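Local coordinates for hypothetical protein PA2201 (Pseudomonas aeruginosa, PDB 2FEF), which is of unknown function but probably acts as an immunity protein of the PoNi type, neutralising a PoNe-type DNase toxin, at residues A98-I103 with V157-Q162; Q145-L150 with Y251-W256. All blocks are in the same frame, centred on the assembly; numbering follows the deposited sequence.

Contact 1: residues A98-I103 with V157-Q162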
ATOM      1  N   ALA B  98      -1.190  20.127 -21.033  1.00 27.40           N
ATOM      2  CA  ALA B  98      -1.989  20.734 -19.951  1.00 27.89           C
ATOM      3  C   ALA B  98      -2.242  19.763 -18.790  1.00 28.38           C
ATOM      4  O   ALA B  98      -2.143  20.158 -17.595  1.00 28.24           O
ATOM      5  CB  ALA B  98      -3.305  21.345 -20.489  1.00 27.95           C
ATOM      6  N   GLU B  99      -2.561  18.514 -19.132  1.00 27.58           N
ATOM      7  CA  GLU B  99      -2.764  17.466 -18.127  1.00 28.44           C
ATOM      8  C   GLU B  99      -1.499  17.128 -17.366  1.00 27.91           C
ATOM      9  O   GLU B  99      -1.534  16.940 -16.128  1.00 26.76           O
ATOM     10  CB  GLU B  99      -3.395  16.202 -18.722  1.00 29.49           C
ATOM     11  CG  GLU B  99      -4.894  16.387 -19.080  1.00 31.33           C
ATOM     12  CD  GLU B  99      -5.132  17.430 -20.167  1.00 38.29           C
ATOM     13  OE1 GLU B  99      -4.503  17.324 -21.249  1.00 35.74           O
ATOM     14  OE2 GLU B  99      -5.957  18.357 -19.940  1.00 40.91           O
ATOM     15  N   LEU B 100      -0.380  17.058 -18.087  1.00 27.21           N
ATOM     16  CA  LEU B 100       0.908  16.778 -17.443  1.00 27.54           C
ATOM     17  C   LEU B 100       1.256  17.921 -16.490  1.00 27.10           C
ATOM     18  O   LEU B 100       1.720  17.694 -15.365  1.00 27.19           O
ATOM     19  CB  LEU B 100       2.011  16.648 -18.497  1.00 26.79           C
ATOM     20  CG  LEU B 100       1.983  15.441 -19.428  1.00 29.27           C
ATOM     21  CD1 LEU B 100       3.208  15.500 -20.366  1.00 26.57           C
ATOM     22  CD2 LEU B 100       1.946  14.143 -18.605  1.00 27.65           C
ATOM     23  N   ARG B 101       1.007  19.149 -16.944  1.00 27.48           N
ATOM     24  CA  ARG B 101       1.286  20.340 -16.087  1.00 27.95           C
ATOM     25  C   ARG B 101       0.487  20.303 -14.767  1.00 27.62           C
ATOM     26  O   ARG B 101       1.023  20.599 -13.692  1.00 27.15           O
ATOM     27  CB  ARG B 101       1.059  21.642 -16.862  1.00 27.22           C
ATOM     28  CG  ARG B 101       1.606  22.896 -16.125  1.00 25.68           C
ATOM     29  CD  ARG B 101       1.246  24.160 -16.933  1.00 28.64           C
ATOM     30  NE  ARG B 101       2.081  25.303 -16.554  1.00 26.84           N
ATOM     31  CZ  ARG B 101       1.816  26.103 -15.518  1.00 29.48           C
ATOM     32  NH1 ARG B 101       0.739  25.906 -14.768  1.00 26.19           N
ATOM     33  NH2 ARG B 101       2.634  27.105 -15.232  1.00 27.60           N
ATOM     34  N   SER B 102      -0.770  19.867 -14.845  1.00 28.11           N
ATOM     35  CA  SER B 102      -1.609  19.716 -13.664  1.00 29.00           C
ATOM     36  C   SER B 102      -1.022  18.726 -12.656  1.00 28.51           C
ATOM     37  O   SER B 102      -1.198  18.899 -11.449  1.00 30.05           O
ATOM     38  CB  SER B 102      -3.039  19.315 -14.072  1.00 29.34           C
ATOM     39  OG  SER B 102      -3.144  17.899 -14.250  1.00 34.76           O
ATOM     40  N   ILE B 103      -0.314  17.698 -13.132  1.00 26.79           N
ATOM     41  CA  ILE B 103       0.405  16.786 -12.253  1.00 26.11           C
ATOM     42  C   ILE B 103       1.685  17.408 -11.750  1.00 25.14           C
ATOM     43  O   ILE B 103       1.959  17.371 -10.559  1.00 25.86           O
ATOM     44  CB  ILE B 103       0.681  15.412 -12.925  1.00 26.76           C
ATOM     45  CG1 ILE B 103      -0.652  14.802 -13.391  1.00 26.59           C
ATOM     46  CG2 ILE B 103       1.447  14.436 -11.960  1.00 25.46           C
ATOM     47  CD1 ILE B 103      -0.505  13.663 -14.450  1.00 27.18           C
ATOM     48  N   VAL B 157      10.686  23.181 -17.311  1.00 23.23           N
ATOM     49  CA  VAL B 157      10.896  23.823 -18.610  1.00 23.35           C
ATOM     50  C   VAL B 157       9.878  23.331 -19.671  1.00 24.16           C
ATOM     51  O   VAL B 157       9.249  24.125 -20.391  1.00 23.99           O
ATOM     52  CB  VAL B 157      12.350  23.554 -19.106  1.00 24.72           C
ATOM     53  CG1 VAL B 157      12.531  24.096 -20.543  1.00 22.88           C
ATOM     54  CG2 VAL B 157      13.407  24.198 -18.184  1.00 22.54           C
ATOM     55  N   LEU B 158       9.712  22.024 -19.764  1.00 24.04           N
ATOM     56  CA  LEU B 158       8.875  21.414 -20.817  1.00 24.44           C
ATOM     57  C   LEU B 158       7.383  21.675 -20.586  1.00 24.51           C
ATOM     58  O   LEU B 158       6.576  21.606 -21.515  1.00 24.26           O
ATOM     59  CB  LEU B 158       9.160  19.897 -20.895  1.00 24.40           C
ATOM     60  CG  LEU B 158      10.469  19.542 -21.631  1.00 24.60           C
ATOM     61  CD1 LEU B 158      10.833  18.135 -21.393  1.00 27.60           C
ATOM     62  CD2 LEU B 158      10.327  19.827 -23.196  1.00 24.91           C
ATOM     63  N   LEU B 159       7.019  21.965 -19.336  1.00 24.34           N
ATOM     64  CA  LEU B 159       5.621  22.236 -19.029  1.00 24.69           C
ATOM     65  C   LEU B 159       5.315  23.693 -18.720  1.00 24.86           C
ATOM     66  O   LEU B 159       4.239  24.001 -18.210  1.00 27.09           O
ATOM     67  CB  LEU B 159       5.105  21.277 -17.918  1.00 24.22           C
ATOM     68  CG  LEU B 159       5.243  19.786 -18.260  1.00 23.65           C
ATOM     69  CD1 LEU B 159       4.965  18.850 -17.016  1.00 23.46           C
ATOM     70  CD2 LEU B 159       4.381  19.394 -19.520  1.00 24.04           C
ATOM     71  N   ASP B 160       6.235  24.586 -19.063  1.00 25.36           N
ATOM     72  CA  ASP B 160       6.063  26.038 -18.912  1.00 26.33           C
ATOM     73  C   ASP B 160       5.682  26.398 -17.474  1.00 27.14           C
ATOM     74  O   ASP B 160       4.755  27.207 -17.214  1.00 27.99           O
ATOM     75  CB  ASP B 160       5.086  26.635 -19.968  1.00 26.90           C
ATOM     76  CG  ASP B 160       4.975  28.179 -19.882  1.00 31.23           C
ATOM     77  OD1 ASP B 160       6.017  28.872 -19.751  1.00 30.89           O
ATOM     78  OD2 ASP B 160       3.840  28.702 -19.952  1.00 34.69           O
ATOM     79  N   ALA B 161       6.416  25.793 -16.548  1.00 25.73           N
ATOM     80  CA  ALA B 161       6.245  26.021 -15.109  1.00 27.15           C
ATOM     81  C   ALA B 161       7.580  26.400 -14.451  1.00 26.91           C
ATOM     82  O   ALA B 161       7.824  26.086 -13.285  1.00 27.58           O
ATOM     83  CB  ALA B 161       5.642  24.779 -14.448  1.00 26.63           C
ATOM     84  N   GLN B 162       8.442  27.088 -15.203  1.00 27.31           N
ATOM     85  CA  GLN B 162       9.803  27.415 -14.728  1.00 27.89           C
ATOM     86  C   GLN B 162       9.833  28.312 -13.500  1.00 28.13           C
ATOM     87  O   GLN B 162      10.854  28.403 -12.827  1.00 27.60           O
ATOM     88  CB  GLN B 162      10.602  28.132 -15.814  1.00 27.77           C
ATOM     89  CG  GLN B 162      10.918  27.277 -17.071  1.00 27.71           C
ATOM     90  CD  GLN B 162      11.931  27.950 -17.965  1.00 28.15           C
ATOM     91  OE1 GLN B 162      12.964  28.440 -17.486  1.00 28.41           O
ATOM     92  NE2 GLN B 162      11.650  27.972 -19.279  1.00 25.28           N
TER

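Contact 2: residues Q145-L150 with Y251-W256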
ATOM      1  N   GLN B 145      19.729   9.786  -6.655  0.50 28.67           N
ATOM      2  CA  GLN B 145      18.492  10.563  -6.695  0.50 28.54           C
ATOM      3  C   GLN B 145      18.437  11.514  -7.871  0.50 27.34           C
ATOM      4  O   GLN B 145      17.375  12.067  -8.149  0.50 27.04           O
ATOM      5  CB  GLN B 145      18.309  11.399  -5.426  0.50 27.98           C
ATOM      6  CG  GLN B 145      17.732  10.653  -4.235  0.50 29.15           C
ATOM      7  CD  GLN B 145      17.490  11.566  -3.040  0.50 30.34           C
ATOM      8  OE1 GLN B 145      18.431  12.079  -2.442  0.50 30.10           O
ATOM      9  NE2 GLN B 145      16.216  11.773  -2.690  0.50 33.50           N
ATOM     10  N   TYR B 146      19.578  11.742  -8.519  1.00 27.12           N
ATOM     11  CA  TYR B 146      19.695  12.727  -9.616  1.00 26.81           C
ATOM     12  C   TYR B 146      18.506  12.718 -10.599  1.00 26.36           C
ATOM     13  O   TYR B 146      18.055  13.779 -10.978  1.00 27.20           O
ATOM     14  CB  TYR B 146      20.989  12.506 -10.405  1.00 27.05           C
ATOM     15  CG  TYR B 146      21.351  13.614 -11.376  1.00 27.20           C
ATOM     16  CD1 TYR B 146      22.098  14.731 -10.946  1.00 27.66           C
ATOM     17  CD2 TYR B 146      21.019  13.525 -12.741  1.00 26.81           C
ATOM     18  CE1 TYR B 146      22.469  15.743 -11.833  1.00 27.31           C
ATOM     19  CE2 TYR B 146      21.377  14.539 -13.626  1.00 26.30           C
ATOM     20  CZ  TYR B 146      22.108  15.628 -13.182  1.00 26.74           C
ATOM     21  OH  TYR B 146      22.461  16.620 -14.065  1.00 27.79           O
ATOM     22  N   PRO B 147      18.014  11.534 -11.017  1.00 26.22           N
ATOM     23  CA  PRO B 147      16.887  11.581 -11.974  1.00 25.20           C
ATOM     24  C   PRO B 147      15.664  12.373 -11.466  1.00 25.07           C
ATOM     25  O   PRO B 147      14.959  12.914 -12.263  1.00 23.17           O
ATOM     26  CB  PRO B 147      16.505  10.118 -12.151  1.00 26.08           C
ATOM     27  CG  PRO B 147      17.794   9.351 -11.877  1.00 25.98           C
ATOM     28  CD  PRO B 147      18.399  10.141 -10.711  1.00 26.02           C
ATOM     29  N   PHE B 148      15.381  12.391 -10.157  1.00 24.39           N
ATOM     30  CA  PHE B 148      14.242  13.225  -9.693  1.00 24.92           C
ATOM     31  C   PHE B 148      14.538  14.695  -9.855  1.00 24.23           C
ATOM     32  O   PHE B 148      13.616  15.508 -10.084  1.00 24.61           O
ATOM     33  CB  PHE B 148      13.916  12.960  -8.189  1.00 24.06           C
ATOM     34  CG  PHE B 148      13.421  11.571  -7.927  1.00 24.89           C
ATOM     35  CD1 PHE B 148      12.118  11.215  -8.238  1.00 23.65           C
ATOM     36  CD2 PHE B 148      14.262  10.621  -7.320  1.00 29.54           C
ATOM     37  CE1 PHE B 148      11.632   9.906  -7.978  1.00 24.40           C
ATOM     38  CE2 PHE B 148      13.791   9.291  -7.028  1.00 29.94           C
ATOM     39  CZ  PHE B 148      12.482   8.943  -7.374  1.00 26.50           C
ATOM     40  N   ALA B 149      15.811  15.077  -9.680  1.00 24.96           N
ATOM     41  CA  ALA B 149      16.171  16.503  -9.844  1.00 24.72           C
ATOM     42  C   ALA B 149      16.107  16.858 -11.350  1.00 24.85           C
ATOM     43  O   ALA B 149      15.613  17.932 -11.736  1.00 24.22           O
ATOM     44  CB  ALA B 149      17.557  16.794  -9.276  1.00 24.24           C
ATOM     45  N   LEU B 150      16.586  15.944 -12.187  1.00 24.51           N
ATOM     46  CA  LEU B 150      16.491  16.106 -13.657  1.00 25.03           C
ATOM     47  C   LEU B 150      15.020  16.298 -14.038  1.00 25.60           C
ATOM     48  O   LEU B 150      14.690  17.229 -14.775  1.00 27.13           O
ATOM     49  CB  LEU B 150      17.066  14.868 -14.394  1.00 23.89           C
ATOM     50  CG  LEU B 150      16.833  14.856 -15.923  1.00 25.53           C
ATOM     51  CD1 LEU B 150      17.523  16.074 -16.537  1.00 22.58           C
ATOM     52  CD2 LEU B 150      17.394  13.552 -16.454  1.00 22.96           C
ATOM     53  N   TYR B 251      12.039   5.564 -11.801  1.00 27.93           N
ATOM     54  CA  TYR B 251      10.969   6.222 -11.032  1.00 27.28           C
ATOM     55  C   TYR B 251      10.641   7.649 -11.482  1.00 27.29           C
ATOM     56  O   TYR B 251       9.626   8.216 -11.014  1.00 27.72           O
ATOM     57  CB  TYR B 251      11.264   6.212  -9.503  1.00 28.02           C
ATOM     58  CG  TYR B 251      11.265   4.824  -8.920  1.00 27.88           C
ATOM     59  CD1 TYR B 251      10.075   4.265  -8.436  1.00 26.78           C
ATOM     60  CD2 TYR B 251      12.455   4.054  -8.862  1.00 24.22           C
ATOM     61  CE1 TYR B 251      10.056   2.982  -7.885  1.00 28.57           C
ATOM     62  CE2 TYR B 251      12.436   2.736  -8.345  1.00 25.88           C
ATOM     63  CZ  TYR B 251      11.235   2.228  -7.854  1.00 28.60           C
ATOM     64  OH  TYR B 251      11.156   0.973  -7.309  1.00 28.74           O
ATOM     65  N   ALA B 252      11.482   8.270 -12.328  1.00 25.07           N
ATOM     66  CA  ALA B 252      11.231   9.676 -12.701  1.00 25.73           C
ATOM     67  C   ALA B 252      11.578  10.011 -14.155  1.00 26.29           C
ATOM     68  O   ALA B 252      11.000  10.913 -14.731  1.00 28.00           O
ATOM     69  CB  ALA B 252      11.967  10.633 -11.771  1.00 25.50           C
ATOM     70  N   TRP B 253      12.531   9.281 -14.720  1.00 24.96           N
ATOM     71  CA  TRP B 253      13.192   9.709 -15.985  1.00 25.31           C
ATOM     72  C   TRP B 253      12.885   8.713 -17.107  1.00 24.85           C
ATOM     73  O   TRP B 253      12.383   9.089 -18.198  1.00 24.22           O
ATOM     74  CB  TRP B 253      14.688   9.841 -15.637  1.00 25.31           C
ATOM     75  CG  TRP B 253      15.680  10.057 -16.748  1.00 24.40           C
ATOM     76  CD1 TRP B 253      15.469  10.640 -17.962  1.00 26.94           C
ATOM     77  CD2 TRP B 253      17.043   9.680 -16.709  1.00 24.58           C
ATOM     78  NE1 TRP B 253      16.648  10.665 -18.694  1.00 27.25           N
ATOM     79  CE2 TRP B 253      17.630  10.079 -17.940  1.00 28.47           C
ATOM     80  CE3 TRP B 253      17.840   9.023 -15.757  1.00 24.19           C
ATOM     81  CZ2 TRP B 253      18.973   9.844 -18.234  1.00 26.33           C
ATOM     82  CZ3 TRP B 253      19.182   8.799 -16.063  1.00 24.91           C
ATOM     83  CH2 TRP B 253      19.724   9.223 -17.274  1.00 25.05           C
ATOM     84  N   GLY B 254      13.146   7.438 -16.821  1.00 25.54           N
ATOM     85  CA  GLY B 254      12.769   6.321 -17.696  1.00 25.67           C
ATOM     86  C   GLY B 254      13.333   6.426 -19.112  1.00 26.21           C
ATOM     87  O   GLY B 254      14.543   6.608 -19.319  1.00 27.34           O
ATOM     88  N   TRP B 255      12.427   6.325 -20.077  1.00 24.37           N
ATOM     89  CA  TRP B 255      12.730   6.292 -21.510  1.00 24.44           C
ATOM     90  C   TRP B 255      13.174   7.643 -22.085  1.00 24.44           C
ATOM     91  O   TRP B 255      13.784   7.704 -23.146  1.00 24.51           O
ATOM     92  CB  TRP B 255      11.430   5.865 -22.189  1.00 24.65           C
ATOM     93  CG  TRP B 255      11.394   5.680 -23.671  1.00 22.91           C
ATOM     94  CD1 TRP B 255      10.924   6.555 -24.598  1.00 24.09           C
ATOM     95  CD2 TRP B 255      11.778   4.507 -24.370  1.00 25.75           C
ATOM     96  NE1 TRP B 255      10.989   6.002 -25.846  1.00 23.91           N
ATOM     97  CE2 TRP B 255      11.506   4.727 -25.734  1.00 24.82           C
ATOM     98  CE3 TRP B 255      12.306   3.273 -23.971  1.00 26.84           C
ATOM     99  CZ2 TRP B 255      11.777   3.771 -26.711  1.00 27.76           C
ATOM    100  CZ3 TRP B 255      12.563   2.315 -24.948  1.00 24.76           C
ATOM    101  CH2 TRP B 255      12.301   2.573 -26.301  1.00 25.98           C
ATOM    102  N   TRP B 256      12.842   8.728 -21.393  1.00 23.87           N
ATOM    103  CA  TRP B 256      12.781  10.041 -22.034  1.00 24.06           C
ATOM    104  C   TRP B 256      14.038  10.876 -21.935  1.00 23.65           C
ATOM    105  O   TRP B 256      14.549  11.112 -20.860  1.00 23.98           O
ATOM    106  CB  TRP B 256      11.578  10.830 -21.469  1.00 23.38           C
ATOM    107  CG  TRP B 256      10.335  10.038 -21.714  1.00 24.15           C
ATOM    108  CD1 TRP B 256       9.580   9.372 -20.786  1.00 23.83           C
ATOM    109  CD2 TRP B 256       9.757   9.768 -22.982  1.00 23.33           C
ATOM    110  NE1 TRP B 256       8.563   8.700 -21.412  1.00 21.99           N
ATOM    111  CE2 TRP B 256       8.639   8.935 -22.762  1.00 22.01           C
ATOM    112  CE3 TRP B 256      10.088  10.144 -24.296  1.00 22.52           C
ATOM    113  CZ2 TRP B 256       7.835   8.471 -23.797  1.00 22.75           C
ATOM    114  CZ3 TRP B 256       9.292   9.679 -25.334  1.00 24.81           C
ATOM    115  CH2 TRP B 256       8.175   8.855 -25.081  1.00 25.38           C
TER

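Contact 1: residues A98-I103 with V157-Q162
With its CG anti to the backbone N (chi1 -168°) and the chain extended from CG to NE, Arg101 reaches from helix 97-127 over the backbone of Leu159 to the turn beyond it. Leu159 has its CG beside its own backbone N (chi1 -57°), and its two methyls meet Leu100 on the neighbouring helical position. The guanidinium of Arg101 is used edge-on: NH2 donates to Asp160 O at 2.9 Å in a nearly straight bond (N-H...O 163°), with the oxygen almost in the guanidinium plane, although the donor stands tilted from the carbonyl plane of Asp160. NE adds two weak, bent bonds, one to Leu159 O at 3.0 Å and a longer one to the same Asp160 oxygen. Ala161 CB lies 3.9 Å from Arg101 NH2. Two successive carbonyls are thus gripped by one side chain, whose aliphatic part passes close by the first of them, Arg101 CD lying 3.3 Å from Leu159 O.

These carbonyls lie in the turn that ends helix 146-158, a Schellman motif: Asp160, with positive phi, is the C-prime residue, and Ala161 N returns to Gly156 O. An arginine close to this C-terminus probably interacts favourably with the negative end of the helix dipole. The carboxylate of Asp160 instead forms a salt bridge with Arg291 through OD2 and probably tempers the repulsion between Arg291 and Arg101, whose charged groups lie close together.

Beside these hydrogen bonds Leu100 and Leu159 pack together. Leu159 CD2 touches Leu100 CB at 3.8 Å, the two side chains crossing at about a right angle, while Leu159 CD1 rests by Leu100 O. Leu100 also packs on Ala90 and Ile91 of helix 66-93 and on Leu284 of helix 282-292.

Contact 2: residues Q145-L150 with Y251-W256
Leu150 sets a methyl over the five-membered ring of the Trp253 indole in a closely packed, buried part of this contact. Its CD2 stands 3.6 Å from the centroid of that ring and only 5° off the ring normal, a CH-pi contact over the face. Both residues have CG anti to the backbone N (chi1 172° for Leu150, 171° for Trp253), which places each CG beside its own carbonyl carbon; both CB atoms already point toward the other segment. One turn earlier on the helix, Pro147 comes at the six-membered side of the same indole, CG lying 3.9 Å from Trp253 CE3, and its CB meets Trp253 CB. The indole N-H is satisfied beyond the pair, by Tyr230 OH, and Pro203 and Phe204 of helix 201-204 add to the packing around Trp253 and Leu150, respectively. Equally close, Ala252 CB presses on Phe148 CD1 at 3.6 Å.

The segments are the N-terminal part of helix 146-158 and an irregular loop leading to helix 258-267 in the PoNi C-terminal family region. No hydrogen bond joins the two segments; Ala252 O is bonded by NE2 of Gln151, the next residue along the helix. A type II' beta turn, Trp253 to Trp256, with Gly254 at positive phi, then carries the loop away from the helix.

The looser side is at Tyr251, which is partly exposed. Phe148 CZ reaches Tyr251 CB at 3.7 Å; Ala252 CB and Tyr251 CB both approach the Phe148 ring obliquely. The Phe148 and Tyr251 side chains run alongside each other in the same direction, the tyrosine ring continuing away from segment 145-150. There its hydroxyl hydrogen-bonds Asp50 of the second subunit, and Arg54 of that subunit makes a cation-pi contact with the ring while also packing on Phe148.

How the contacts relate
Helix 146-158 is common to both contacts: contact 2 uses its N-terminal part, contact 1 its C-terminal end and the turn that follows. Their centres are 16 Å apart, and with nearest atoms about 7 Å apart they do not touch. Along the chain the segments alternate, in the order 98-103, 145-150, 157-162 and 251-256, so the two connections cross. Contact 1 ties the helix to helix 97-127 of the N-terminal family region; contact 2 ties it to the loop before helix 258-267 in the PoNi C-terminal region. This short helix therefore links both family regions within one all-helical body, and contact 2 alone extends to a second subunit.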